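Local structure of beta-ketoacyl synthase (Burkholderia phymatum, 4EWG) at residues A[173-178]-A[344-349]; A[107-112]-A[237-242]; A[8-13]-A[351-356]; A[160-165]-A[179-184]. The protein probably catalyses the 3-oxoacyl-[acyl-carrier-protein] synthase reaction, the condensation that extends an acyl chain held on its carrier protein. One frame throughout, in Å; residues are numbered along the deposited sequence.

Interaction 1 of 4, residues A[173-178]-A[344-349]; sequences QAIGYA and CGALEA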
loop_
_atom_site.group_PDB
_atom_site.type_symbol
_atom_site.label_atom_id
_atom_site.label_comp_id
_atom_site.label_asym_id
_atom_site.label_seq_id
_atom_site.Cartn_x
_atom_site.Cartn_y
_atom_site.Cartn_z
ATOM N N GLN A 173 -2.202 -0.448 -10.031
ATOM C CA GLN A 173 -0.876 -0.302 -9.441
ATOM C C GLN A 173 -0.260 -1.669 -9.101
ATOM O O GLN A 173 0.958 -1.849 -9.220
ATOM C CB GLN A 173 -0.890 0.592 -8.200
ATOM C CG GLN A 173 -1.087 2.079 -8.534
ATOM C CD GLN A 173 -0.721 3.017 -7.382
ATOM O OE1 GLN A 173 -1.089 2.775 -6.236
ATOM N NE2 GLN A 173 0.010 4.066 -7.685
ATOM N N ALA A 174 -1.090 -2.627 -8.697
ATOM C CA ALA A 174 -0.590 -3.960 -8.403
ATOM C C ALA A 174 0.037 -4.510 -9.665
ATOM O O ALA A 174 1.173 -4.953 -9.643
ATOM C CB ALA A 174 -1.683 -4.876 -7.846
ATOM N N ILE A 175 -0.680 -4.427 -10.774
ATOM C CA ILE A 175 -0.200 -4.986 -12.029
ATOM C C ILE A 175 1.067 -4.253 -12.441
ATOM O O ILE A 175 2.092 -4.894 -12.732
ATOM C CB ILE A 175 -1.310 -4.982 -13.159
ATOM C CG1 ILE A 175 -2.436 -5.937 -12.755
ATOM C CG2 ILE A 175 -0.755 -5.362 -14.562
ATOM C CD1 ILE A 175 -3.730 -5.800 -13.521
ATOM N N GLY A 176 1.027 -2.923 -12.382
ATOM C CA GLY A 176 2.156 -2.112 -12.818
ATOM C C GLY A 176 3.404 -2.310 -11.991
ATOM O O GLY A 176 4.501 -2.485 -12.514
ATOM N N TYR A 177 3.259 -2.232 -10.685
ATOM C CA TYR A 177 4.407 -2.355 -9.824
ATOM C C TYR A 177 4.923 -3.814 -9.781
ATOM O O TYR A 177 6.115 -4.037 -9.728
ATOM C CB TYR A 177 4.096 -1.826 -8.392
ATOM C CG TYR A 177 3.829 -0.307 -8.272
ATOM C CD1 TYR A 177 4.435 0.608 -9.128
ATOM C CD2 TYR A 177 3.001 0.189 -7.277
ATOM C CE1 TYR A 177 4.219 1.966 -8.995
ATOM C CE2 TYR A 177 2.765 1.536 -7.136
ATOM C CZ TYR A 177 3.381 2.434 -7.984
ATOM O OH TYR A 177 3.131 3.797 -7.850
ATOM N N ALA A 178 4.031 -4.790 -9.870
ATOM C CA ALA A 178 4.473 -6.215 -10.002
ATOM C C ALA A 178 5.282 -6.371 -11.298
ATOM O O ALA A 178 6.350 -6.991 -11.331
ATOM C CB ALA A 178 3.282 -7.181 -9.964
ATOM N N CYS A 344 -11.178 -2.916 -9.640
ATOM C CA CYS A 344 -11.465 -2.439 -11.017
ATOM C C CYS A 344 -10.293 -2.500 -11.988
ATOM O O CYS A 344 -10.462 -2.954 -13.126
ATOM C CB CYS A 344 -12.120 -1.044 -11.045
ATOM S SG CYS A 344 -11.021 0.330 -10.733
ATOM N N GLY A 345 -9.107 -2.126 -11.551
ATOM C CA GLY A 345 -7.946 -2.166 -12.453
ATOM C C GLY A 345 -7.540 -3.572 -12.881
ATOM O O GLY A 345 -7.108 -3.770 -14.022
ATOM N N ALA A 346 -7.716 -4.553 -11.979
ATOM C CA ALA A 346 -7.374 -5.935 -12.260
ATOM C C ALA A 346 -8.436 -6.608 -13.101
ATOM O O ALA A 346 -8.122 -7.251 -14.102
ATOM C CB ALA A 346 -7.140 -6.714 -10.963
ATOM N N LEU A 347 -9.692 -6.445 -12.721
ATOM C CA LEU A 347 -10.802 -7.009 -13.469
ATOM C C LEU A 347 -10.775 -6.469 -14.895
ATOM O O LEU A 347 -10.882 -7.216 -15.847
ATOM C CB LEU A 347 -12.121 -6.684 -12.777
ATOM C CG LEU A 347 -13.474 -7.178 -13.323
ATOM C CD1 LEU A 347 -14.492 -7.163 -12.173
ATOM C CD2 LEU A 347 -14.017 -6.360 -14.490
ATOM N N GLU A 348 -10.646 -5.166 -15.025
ATOM C CA GLU A 348 -10.647 -4.515 -16.334
ATOM C C GLU A 348 -9.448 -4.895 -17.168
ATOM O O GLU A 348 -9.575 -5.033 -18.375
ATOM C CB GLU A 348 -10.752 -2.985 -16.179
ATOM C CG GLU A 348 -12.153 -2.582 -15.703
ATOM C CD GLU A 348 -12.224 -1.228 -15.029
ATOM O OE1 GLU A 348 -11.357 -0.394 -15.259
ATOM O OE2 GLU A 348 -13.192 -0.970 -14.302
ATOM N N ALA A 349 -8.285 -5.101 -16.528
ATOM C CA ALA A 349 -7.120 -5.545 -17.265
ATOM C C ALA A 349 -7.402 -6.955 -17.836
ATOM O O ALA A 349 -7.214 -7.223 -19.027
ATOM C CB ALA A 349 -5.890 -5.527 -16.379
#
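I175 meets G345, A346 and A349 without any flat side chain between them: no ring or side-chain amide enters this contact, and the flat group near I175 is the backbone carbonyl of G345, whose O lies 4.0 Å from I175 CD1. The rest is methyl against helix surface. With CG1 set beside its backbone N (chi1 -66°) and the chain running on extended to CD1, I175 drives its outermost methyl at the first turns of helix 344-358. I175 CD1 touches A349 CB at 3.6 Å and A346 CA at 3.9 Å, so it bears on residues one helical turn apart. The N-to-C directions of the two segments are 76° apart, their axes 9.4 Å from each other at closest. Both helices are sandwiched between sheet layers, as expected for the central helical layer of the thiolase fold; L242, I261 and L406 also pack on I175. Another part of helix 170-183 serves the dimer, where Q173 and Y177 bond to I161 O of the second subunit. Across the two segments there is no hydrogen bond and no charge pair: the contact rests on dispersion and burial, and the small residues G345, A346 and A349 are consistent with one isoleucine methyl reaching the helix surface.

Interaction 2 of 4, residues A[107-112]-A[237-242]; sequences VAYGSS and EGAATL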
loop_
_atom_site.group_PDB
_atom_site.type_symbol
_atom_site.label_atom_id
_atom_site.label_comp_id
_atom_site.label_asym_id
_atom_site.label_seq_id
_atom_site.Cartn_x
_atom_site.Cartn_y
_atom_site.Cartn_z
ATOM N N VAL A 107 3.768 -11.041 -4.182
ATOM C CA VAL A 107 2.378 -10.639 -4.259
ATOM C C VAL A 107 2.227 -9.123 -4.244
ATOM O O VAL A 107 2.794 -8.446 -3.385
ATOM C CB VAL A 107 1.547 -11.219 -3.093
ATOM C CG1 VAL A 107 0.097 -10.704 -3.184
ATOM C CG2 VAL A 107 1.638 -12.738 -3.083
ATOM N N ALA A 108 1.499 -8.595 -5.214
ATOM C CA ALA A 108 1.107 -7.203 -5.203
ATOM C C ALA A 108 -0.423 -7.168 -5.197
ATOM O O ALA A 108 -1.083 -7.803 -6.037
ATOM C CB ALA A 108 1.676 -6.468 -6.414
ATOM N N TYR A 109 -0.996 -6.461 -4.226
ATOM C CA TYR A 109 -2.456 -6.462 -4.078
ATOM C C TYR A 109 -2.918 -5.326 -3.182
ATOM O O TYR A 109 -2.185 -4.895 -2.287
ATOM C CB TYR A 109 -2.916 -7.788 -3.418
ATOM C CG TYR A 109 -4.006 -8.497 -4.133
ATOM C CD1 TYR A 109 -5.371 -8.168 -3.913
ATOM C CD2 TYR A 109 -3.713 -9.505 -5.053
ATOM C CE1 TYR A 109 -6.392 -8.840 -4.592
ATOM C CE2 TYR A 109 -4.738 -10.183 -5.727
ATOM C CZ TYR A 109 -6.059 -9.846 -5.501
ATOM O OH TYR A 109 -7.039 -10.506 -6.197
ATOM N N GLY A 110 -4.154 -4.900 -3.387
ATOM C CA GLY A 110 -4.759 -3.971 -2.467
ATOM C C GLY A 110 -6.257 -3.831 -2.604
ATOM O O GLY A 110 -6.883 -4.470 -3.457
ATOM N N SER A 111 -6.816 -2.984 -1.743
ATOM C CA SER A 111 -8.243 -2.720 -1.719
ATOM C C SER A 111 -8.460 -1.352 -1.104
ATOM O O SER A 111 -7.549 -0.800 -0.497
ATOM C CB SER A 111 -8.980 -3.790 -0.888
ATOM O OG SER A 111 -8.491 -3.850 0.426
ATOM N N SER A 112 -9.647 -0.792 -1.289
ATOM C CA SER A 112 -9.973 0.536 -0.744
ATOM C C SER A 112 -10.097 0.455 0.769
ATOM O O SER A 112 -9.895 1.451 1.479
ATOM C CB SER A 112 -11.309 1.084 -1.308
ATOM O OG SER A 112 -11.354 0.985 -2.721
ATOM N N GLU A 237 -18.343 -4.906 -6.665
ATOM C CA GLU A 237 -17.408 -5.655 -5.829
ATOM C C GLU A 237 -16.778 -6.823 -6.565
ATOM O O GLU A 237 -17.154 -7.125 -7.720
ATOM C CB GLU A 237 -18.117 -6.144 -4.563
ATOM C CG GLU A 237 -19.236 -7.158 -4.789
ATOM C CD GLU A 237 -19.774 -7.761 -3.513
ATOM O OE1 GLU A 237 -19.043 -7.841 -2.562
ATOM O OE2 GLU A 237 -20.951 -8.177 -3.440
ATOM N N GLY A 238 -15.865 -7.513 -5.883
ATOM C CA GLY A 238 -15.233 -8.738 -6.412
ATOM C C GLY A 238 -13.711 -8.702 -6.296
ATOM O O GLY A 238 -13.148 -7.984 -5.452
ATOM N N ALA A 239 -13.049 -9.467 -7.168
ATOM C CA ALA A 239 -11.600 -9.480 -7.238
ATOM C C ALA A 239 -11.151 -10.043 -8.544
ATOM O O ALA A 239 -11.885 -10.779 -9.215
ATOM C CB ALA A 239 -11.016 -10.318 -6.096
ATOM N N ALA A 240 -9.901 -9.754 -8.879
ATOM C CA ALA A 240 -9.286 -10.283 -10.099
ATOM C C ALA A 240 -7.768 -10.355 -9.852
ATOM O O ALA A 240 -7.189 -9.471 -9.197
ATOM C CB ALA A 240 -9.618 -9.412 -11.327
ATOM N N THR A 241 -7.160 -11.436 -10.318
ATOM C CA THR A 241 -5.746 -11.638 -10.165
ATOM C C THR A 241 -5.146 -12.009 -11.521
ATOM O O THR A 241 -5.696 -12.868 -12.254
ATOM C CB THR A 241 -5.445 -12.789 -9.186
ATOM O OG1 THR A 241 -6.045 -12.528 -7.905
ATOM C CG2 THR A 241 -3.913 -12.958 -9.002
ATOM N N LEU A 242 -4.002 -11.410 -11.828
ATOM C CA LEU A 242 -3.169 -11.876 -12.940
ATOM C C LEU A 242 -1.879 -12.500 -12.401
ATOM O O LEU A 242 -1.295 -12.026 -11.394
ATOM C CB LEU A 242 -2.819 -10.751 -13.883
ATOM C CG LEU A 242 -3.932 -9.896 -14.453
ATOM C CD1 LEU A 242 -3.305 -8.741 -15.254
ATOM C CD2 LEU A 242 -4.799 -10.763 -15.336
#
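Y109 turns about chi1 to -129°, away from a staggered position, and this unusual setting carries its ring across toward T241, whose OG1 stands beside its own backbone N (chi1 -57°). The two side chains cross at about a right angle, and Y109 OH and T241 OG1 join in a hydrogen bond of 2.8 Å in which either hydroxyl could be the donor. T241 OG1 approaches at the ring's edge, in its plane, and also lies 3.5 Å from Y109 CE2. Beside this bond, A239 CB packs against Y109 OH at 4.0 Å.

The strands do not pair directly. In the large mixed sheet of the thiolase fold, strand 189-196 runs between them, which accounts for axes 9.3 Å apart; it runs parallel to 105-110 and antiparallel to 238-246. The tyrosine therefore reaches over an intervening strand, touching A195 on the way, on the sheet face covered by helix 76-92. From that helix, S85 OG makes a further hydrogen bond to T241 OG1.

T241 OG1 thus has two hydroxyl partners in a buried setting, Y109 and S85, and the three groups link two strands and a helix. Such a chain of hydroxyls satisfies polar atoms in the interior without any charge, and the bond to T241 would help hold the phenol end of Y109 at its off-staggered first torsion.

Interaction 3 of 4, residues A[8-13]-A[351-356]; sequences VVITGM and WTIEMM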
loop_
_atom_site.group_PDB
_atom_site.type_symbol
_atom_site.label_atom_id
_atom_site.label_comp_id
_atom_site.label_asym_id
_atom_site.label_seq_id
_atom_site.Cartn_x
_atom_site.Cartn_y
_atom_site.Cartn_z
ATOM N N VAL A 8 8.021 -9.331 -19.475
ATOM C CA VAL A 8 7.038 -9.811 -18.543
ATOM C C VAL A 8 5.727 -10.151 -19.252
ATOM O O VAL A 8 5.175 -9.319 -19.981
ATOM C CB VAL A 8 6.800 -8.778 -17.464
ATOM C CG1 VAL A 8 5.902 -9.362 -16.374
ATOM C CG2 VAL A 8 8.167 -8.329 -16.900
ATOM N N VAL A 9 5.251 -11.376 -19.021
ATOM C CA VAL A 9 4.056 -11.879 -19.654
ATOM C C VAL A 9 3.060 -12.343 -18.589
ATOM O O VAL A 9 3.399 -12.548 -17.432
ATOM C CB VAL A 9 4.357 -13.069 -20.632
ATOM C CG1 VAL A 9 5.235 -12.623 -21.781
ATOM C CG2 VAL A 9 4.973 -14.279 -19.887
ATOM N N ILE A 10 1.832 -12.498 -19.010
ATOM C CA ILE A 10 0.745 -12.888 -18.154
ATOM C C ILE A 10 0.358 -14.299 -18.510
ATOM O O ILE A 10 -0.127 -14.540 -19.597
ATOM C CB ILE A 10 -0.483 -11.975 -18.378
ATOM C CG1 ILE A 10 -0.181 -10.563 -17.879
ATOM C CG2 ILE A 10 -1.709 -12.522 -17.659
ATOM C CD1 ILE A 10 -0.997 -9.510 -18.567
ATOM N N THR A 11 0.544 -15.218 -17.580
ATOM C CA THR A 11 0.313 -16.670 -17.860
ATOM C C THR A 11 -0.868 -17.238 -17.072
ATOM O O THR A 11 -1.218 -18.400 -17.243
ATOM C CB THR A 11 1.568 -17.458 -17.509
ATOM O OG1 THR A 11 1.960 -17.100 -16.179
ATOM C CG2 THR A 11 2.704 -17.072 -18.424
ATOM N N GLY A 12 -1.487 -16.409 -16.219
ATOM C CA GLY A 12 -2.691 -16.792 -15.465
ATOM C C GLY A 12 -3.638 -15.613 -15.265
ATOM O O GLY A 12 -3.187 -14.503 -14.961
ATOM N N MET A 13 -4.945 -15.832 -15.471
ATOM C CA MET A 13 -5.973 -14.805 -15.205
ATOM C C MET A 13 -7.182 -15.462 -14.569
ATOM O O MET A 13 -7.595 -16.561 -14.978
ATOM C CB MET A 13 -6.433 -14.098 -16.496
ATOM C CG MET A 13 -5.312 -13.711 -17.421
ATOM S SD MET A 13 -5.779 -12.610 -18.784
ATOM C CE MET A 13 -6.984 -13.631 -19.642
ATOM N N TRP A 351 -10.306 -8.600 -18.358
ATOM C CA TRP A 351 -11.331 -8.620 -19.413
ATOM C C TRP A 351 -10.852 -7.965 -20.671
ATOM O O TRP A 351 -11.194 -8.420 -21.751
ATOM C CB TRP A 351 -12.610 -7.984 -18.924
ATOM C CG TRP A 351 -13.289 -8.830 -17.852
ATOM C CD1 TRP A 351 -12.757 -9.918 -17.180
ATOM C CD2 TRP A 351 -14.611 -8.661 -17.300
ATOM N NE1 TRP A 351 -13.632 -10.407 -16.291
ATOM C CE2 TRP A 351 -14.766 -9.682 -16.306
ATOM C CE3 TRP A 351 -15.650 -7.789 -17.531
ATOM C CZ2 TRP A 351 -15.920 -9.821 -15.577
ATOM C CZ3 TRP A 351 -16.819 -7.919 -16.777
ATOM C CH2 TRP A 351 -16.950 -8.923 -15.823
ATOM N N THR A 352 -10.040 -6.905 -20.556
ATOM C CA THR A 352 -9.448 -6.267 -21.736
ATOM C C THR A 352 -8.534 -7.243 -22.527
ATOM O O THR A 352 -8.530 -7.221 -23.744
ATOM C CB THR A 352 -8.676 -4.983 -21.362
ATOM O OG1 THR A 352 -9.599 -4.048 -20.845
ATOM C CG2 THR A 352 -7.981 -4.358 -22.551
ATOM N N ILE A 353 -7.770 -8.077 -21.824
ATOM C CA ILE A 353 -6.926 -9.083 -22.475
ATOM C C ILE A 353 -7.781 -10.195 -23.115
ATOM O O ILE A 353 -7.498 -10.636 -24.224
ATOM C CB ILE A 353 -5.922 -9.705 -21.508
ATOM C CG1 ILE A 353 -4.883 -8.675 -21.063
ATOM C CG2 ILE A 353 -5.174 -10.844 -22.170
ATOM C CD1 ILE A 353 -4.070 -9.152 -19.891
ATOM N N GLU A 354 -8.837 -10.599 -22.433
ATOM C CA GLU A 354 -9.759 -11.582 -22.978
ATOM C C GLU A 354 -10.423 -11.069 -24.259
ATOM O O GLU A 354 -10.543 -11.798 -25.236
ATOM C CB GLU A 354 -10.850 -11.940 -21.973
ATOM C CG GLU A 354 -10.338 -12.507 -20.667
ATOM C CD GLU A 354 -10.003 -13.990 -20.722
ATOM O OE1 GLU A 354 -9.552 -14.480 -21.777
ATOM O OE2 GLU A 354 -10.183 -14.662 -19.678
ATOM N N MET A 355 -10.825 -9.801 -24.259
ATOM C CA MET A 355 -11.429 -9.215 -25.421
ATOM C C MET A 355 -10.412 -9.094 -26.548
ATOM O O MET A 355 -10.710 -9.435 -27.698
ATOM C CB MET A 355 -12.005 -7.866 -25.063
ATOM C CG MET A 355 -13.206 -7.984 -24.145
ATOM S SD MET A 355 -14.073 -6.424 -23.919
ATOM C CE MET A 355 -12.799 -5.469 -23.101
ATOM N N MET A 356 -9.209 -8.648 -26.223
ATOM C CA MET A 356 -8.134 -8.545 -27.217
ATOM C C MET A 356 -7.855 -9.865 -27.880
ATOM O O MET A 356 -7.713 -9.905 -29.074
ATOM C CB MET A 356 -6.828 -8.017 -26.595
ATOM C CG MET A 356 -5.633 -8.069 -27.541
ATOM S SD MET A 356 -4.189 -7.179 -26.965
ATOM C CE MET A 356 -3.458 -8.298 -25.777
#
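I10 and M13 lean from strand 8-16 onto I353 and E354 of helix 344-358, a strand-on-helix contact between a sheet and the central helical layer of the thiolase fold. The segments run at 111° to each other, with axes 10.7 Å apart.

I10 is the first to reach across. Its extended chain meets that of I353 tip to tip, and the two CD1 methyls, I10 CD1 and I353 CD1, stand only 3.4 Å apart, tighter than usual carbon contact. L242 and I261, from the strands on either side in the sheet, pack on I10 as well.

At T11 the backbone departs from regular strand geometry, with psi at -3°. That irregularity upsets the alternation of sides, and I10 and M13, three residues apart, both point at the helix.

M13 makes the broader contact. Its sulfur rests against the branched part of I353, with M13 SD 3.9 Å from I353 CG2. A bend at chi3 (-61°) then swings the terminal methyl over the face of the E354 carboxylate, almost directly above E354 CD; the glutamate's own chain is bent at its second torsion. The polar end of E354 has its stronger partners elsewhere in its own helix: OE2 accepts a hydrogen bond from W350 NE1, and OE1 forms a salt bridge with R358. The acid is thus tied down along the helix while a thioether methyl lies against it from the strand side: M13 CE lies 3.2 Å from E354 CD and 3.4 Å from each of E354 OE1 and OE2.

Interaction 4 of 4, residues A[160-165]-A[179-184]; sequences RIVPTS and YENIAM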
loop_
_atom_site.group_PDB
_atom_site.type_symbol
_atom_site.label_atom_id
_atom_site.label_comp_id
_atom_site.label_asym_id
_atom_site.label_seq_id
_atom_site.Cartn_x
_atom_site.Cartn_y
_atom_site.Cartn_z
ATOM N N ARG A 160 8.458 -10.902 -2.231
ATOM C CA ARG A 160 8.154 -9.580 -1.689
ATOM C C ARG A 160 6.673 -9.308 -1.795
ATOM O O ARG A 160 6.004 -9.791 -2.721
ATOM C CB ARG A 160 8.979 -8.467 -2.305
ATOM C CG ARG A 160 9.253 -8.570 -3.781
ATOM C CD ARG A 160 9.853 -7.275 -4.340
ATOM N NE ARG A 160 11.188 -7.006 -3.830
ATOM C CZ ARG A 160 11.912 -5.915 -4.130
ATOM N NH1 ARG A 160 11.426 -4.976 -4.926
ATOM N NH2 ARG A 160 13.131 -5.761 -3.633
ATOM N N ILE A 161 6.145 -8.606 -0.781
ATOM C CA ILE A 161 4.771 -8.140 -0.760
ATOM C C ILE A 161 4.803 -6.632 -1.091
ATOM O O ILE A 161 5.492 -5.828 -0.426
ATOM C CB ILE A 161 4.047 -8.464 0.587
ATOM C CG1 ILE A 161 3.850 -9.980 0.752
ATOM C CG2 ILE A 161 2.683 -7.795 0.643
ATOM C CD1 ILE A 161 3.351 -10.440 2.133
ATOM N N VAL A 162 4.117 -6.286 -2.184
ATOM C CA VAL A 162 3.960 -4.946 -2.616
ATOM C C VAL A 162 2.503 -4.541 -2.352
ATOM O O VAL A 162 1.606 -4.846 -3.116
ATOM C CB VAL A 162 4.267 -4.800 -4.110
ATOM C CG1 VAL A 162 4.191 -3.327 -4.493
ATOM C CG2 VAL A 162 5.627 -5.426 -4.445
ATOM N N PRO A 163 2.276 -3.830 -1.275
ATOM C CA PRO A 163 0.895 -3.478 -0.925
ATOM C C PRO A 163 0.507 -2.350 -1.829
ATOM O O PRO A 163 1.257 -1.384 -1.909
ATOM C CB PRO A 163 1.005 -3.081 0.569
ATOM C CG PRO A 163 2.397 -2.590 0.717
ATOM C CD PRO A 163 3.256 -3.243 -0.340
ATOM N N THR A 164 -0.538 -2.513 -2.631
ATOM C CA THR A 164 -0.998 -1.425 -3.502
ATOM C C THR A 164 -2.424 -1.044 -3.157
ATOM O O THR A 164 -3.299 -1.030 -3.996
ATOM C CB THR A 164 -0.895 -1.861 -4.959
ATOM O OG1 THR A 164 -1.676 -3.045 -5.155
ATOM C CG2 THR A 164 0.572 -2.161 -5.301
ATOM N N SER A 165 -2.671 -0.771 -1.888
ATOM C CA SER A 165 -4.023 -0.345 -1.472
ATOM C C SER A 165 -4.188 1.149 -1.709
ATOM O O SER A 165 -3.773 1.984 -0.880
ATOM C CB SER A 165 -4.323 -0.734 -0.039
ATOM O OG SER A 165 -4.595 -2.113 0.048
ATOM N N TYR A 179 4.783 -5.756 -12.345
ATOM C CA TYR A 179 5.475 -5.756 -13.645
ATOM C C TYR A 179 6.897 -5.199 -13.550
ATOM O O TYR A 179 7.850 -5.752 -14.098
ATOM C CB TYR A 179 4.627 -4.960 -14.656
ATOM C CG TYR A 179 5.345 -4.398 -15.834
ATOM C CD1 TYR A 179 5.926 -5.227 -16.788
ATOM C CD2 TYR A 179 5.423 -3.033 -16.025
ATOM C CE1 TYR A 179 6.579 -4.699 -17.901
ATOM C CE2 TYR A 179 6.077 -2.485 -17.137
ATOM C CZ TYR A 179 6.654 -3.323 -18.062
ATOM O OH TYR A 179 7.282 -2.769 -19.170
ATOM N N GLU A 180 7.041 -4.091 -12.867
ATOM C CA GLU A 180 8.349 -3.489 -12.762
ATOM C C GLU A 180 9.271 -4.344 -11.873
ATOM O O GLU A 180 10.459 -4.417 -12.106
ATOM C CB GLU A 180 8.226 -2.068 -12.233
ATOM C CG GLU A 180 7.618 -1.115 -13.258
ATOM C CD GLU A 180 7.309 0.256 -12.707
ATOM O OE1 GLU A 180 7.179 0.395 -11.469
ATOM O OE2 GLU A 180 7.105 1.199 -13.526
ATOM N N ASN A 181 8.708 -4.974 -10.841
ATOM C CA ASN A 181 9.499 -5.877 -10.005
ATOM C C ASN A 181 10.085 -7.043 -10.814
ATOM O O ASN A 181 11.265 -7.388 -10.651
ATOM C CB ASN A 181 8.669 -6.385 -8.812
ATOM C CG ASN A 181 8.686 -5.425 -7.638
ATOM O OD1 ASN A 181 9.649 -5.378 -6.892
ATOM N ND2 ASN A 181 7.611 -4.683 -7.457
ATOM N N ILE A 182 9.290 -7.622 -11.715
ATOM C CA ILE A 182 9.792 -8.743 -12.566
ATOM C C ILE A 182 10.765 -8.223 -13.604
ATOM O O ILE A 182 11.843 -8.771 -13.777
ATOM C CB ILE A 182 8.645 -9.498 -13.261
ATOM C CG1 ILE A 182 7.686 -10.069 -12.200
ATOM C CG2 ILE A 182 9.187 -10.595 -14.189
ATOM C CD1 ILE A 182 6.503 -10.843 -12.751
ATOM N N ALA A 183 10.410 -7.139 -14.267
ATOM C CA ALA A 183 11.293 -6.525 -15.266
ATOM C C ALA A 183 12.676 -6.245 -14.701
ATOM O O ALA A 183 13.709 -6.425 -15.387
ATOM C CB ALA A 183 10.688 -5.223 -15.789
ATOM N N MET A 184 12.685 -5.784 -13.463
ATOM C CA MET A 184 13.878 -5.356 -12.760
ATOM C C MET A 184 14.633 -6.554 -12.135
ATOM O O MET A 184 15.702 -6.395 -11.606
ATOM C CB MET A 184 13.431 -4.336 -11.702
ATOM C CG MET A 184 14.478 -3.502 -11.023
ATOM S SD MET A 184 13.764 -2.267 -9.834
ATOM C CE MET A 184 14.841 -2.583 -8.424
#
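R160 brings the NH1 edge of its guanidinium, and CD beside it, up to the amide oxygen of N181, tying the residue just before strand 161-163 to the last turn of helix 170-183. Strand, helix and the following strand 189-196 make a beta-alpha-beta crossover, in which the helix carries the chain past strand 105-110, lying parallel between the two.

R160 NH1 gives N181 OD1 a hydrogen bond of 2.7 Å. Seen from the acceptor it is nearly straight, with a C=O...donor angle of 168°, but the N-H...O angle of 141° leaves the bond bent at the donor, and the oxygen sits somewhat off the guanidinium plane. The guanidinium and amide planes stand 74° apart. A bend at R160 chi3 brings both CD and NH1 to the same oxygen, R160 CD lying 3.2 Å from N181 OD1.

Beyond the two segments, the same NH1 forms a salt bridge to E180 of the second subunit, and the dimer repeats this pair the other way round. The bond from N181 probably steadies a guanidinium that reaches across the interface.

The other half of the amide is fixed too: N181 ND2 bonds back to Y177 O, one turn earlier in its own helix, which settles which end of the amide is oxygen. From the strand side V162 comes up against this nitrogen, its CG2 methyl 3.7 Å from N181 ND2.

In the fold
All four contacts are buried, but at different depths. Interactions 1 and 2 sit near the middle of the chain and 3 lies farther out. The centre of interaction 4 is farthest, about 16 Å from the centre of the chain, and there the second subunit closes over it. Helix 170-183 serves interactions 1 and 4; helix 344-358 serves 1 and 3. Interactions 2 and 3 meet through L242, from neighbouring strands, and 2 and 4 through the pairing of strands 105-110 and 161-163. Chemistry follows place: methyl packing in 1, mixed aliphatic and thioether contact with a tethered acid in 3, neutral hydroxyls in 2, and in 4 a charged side chain that also bridges to the second subunit.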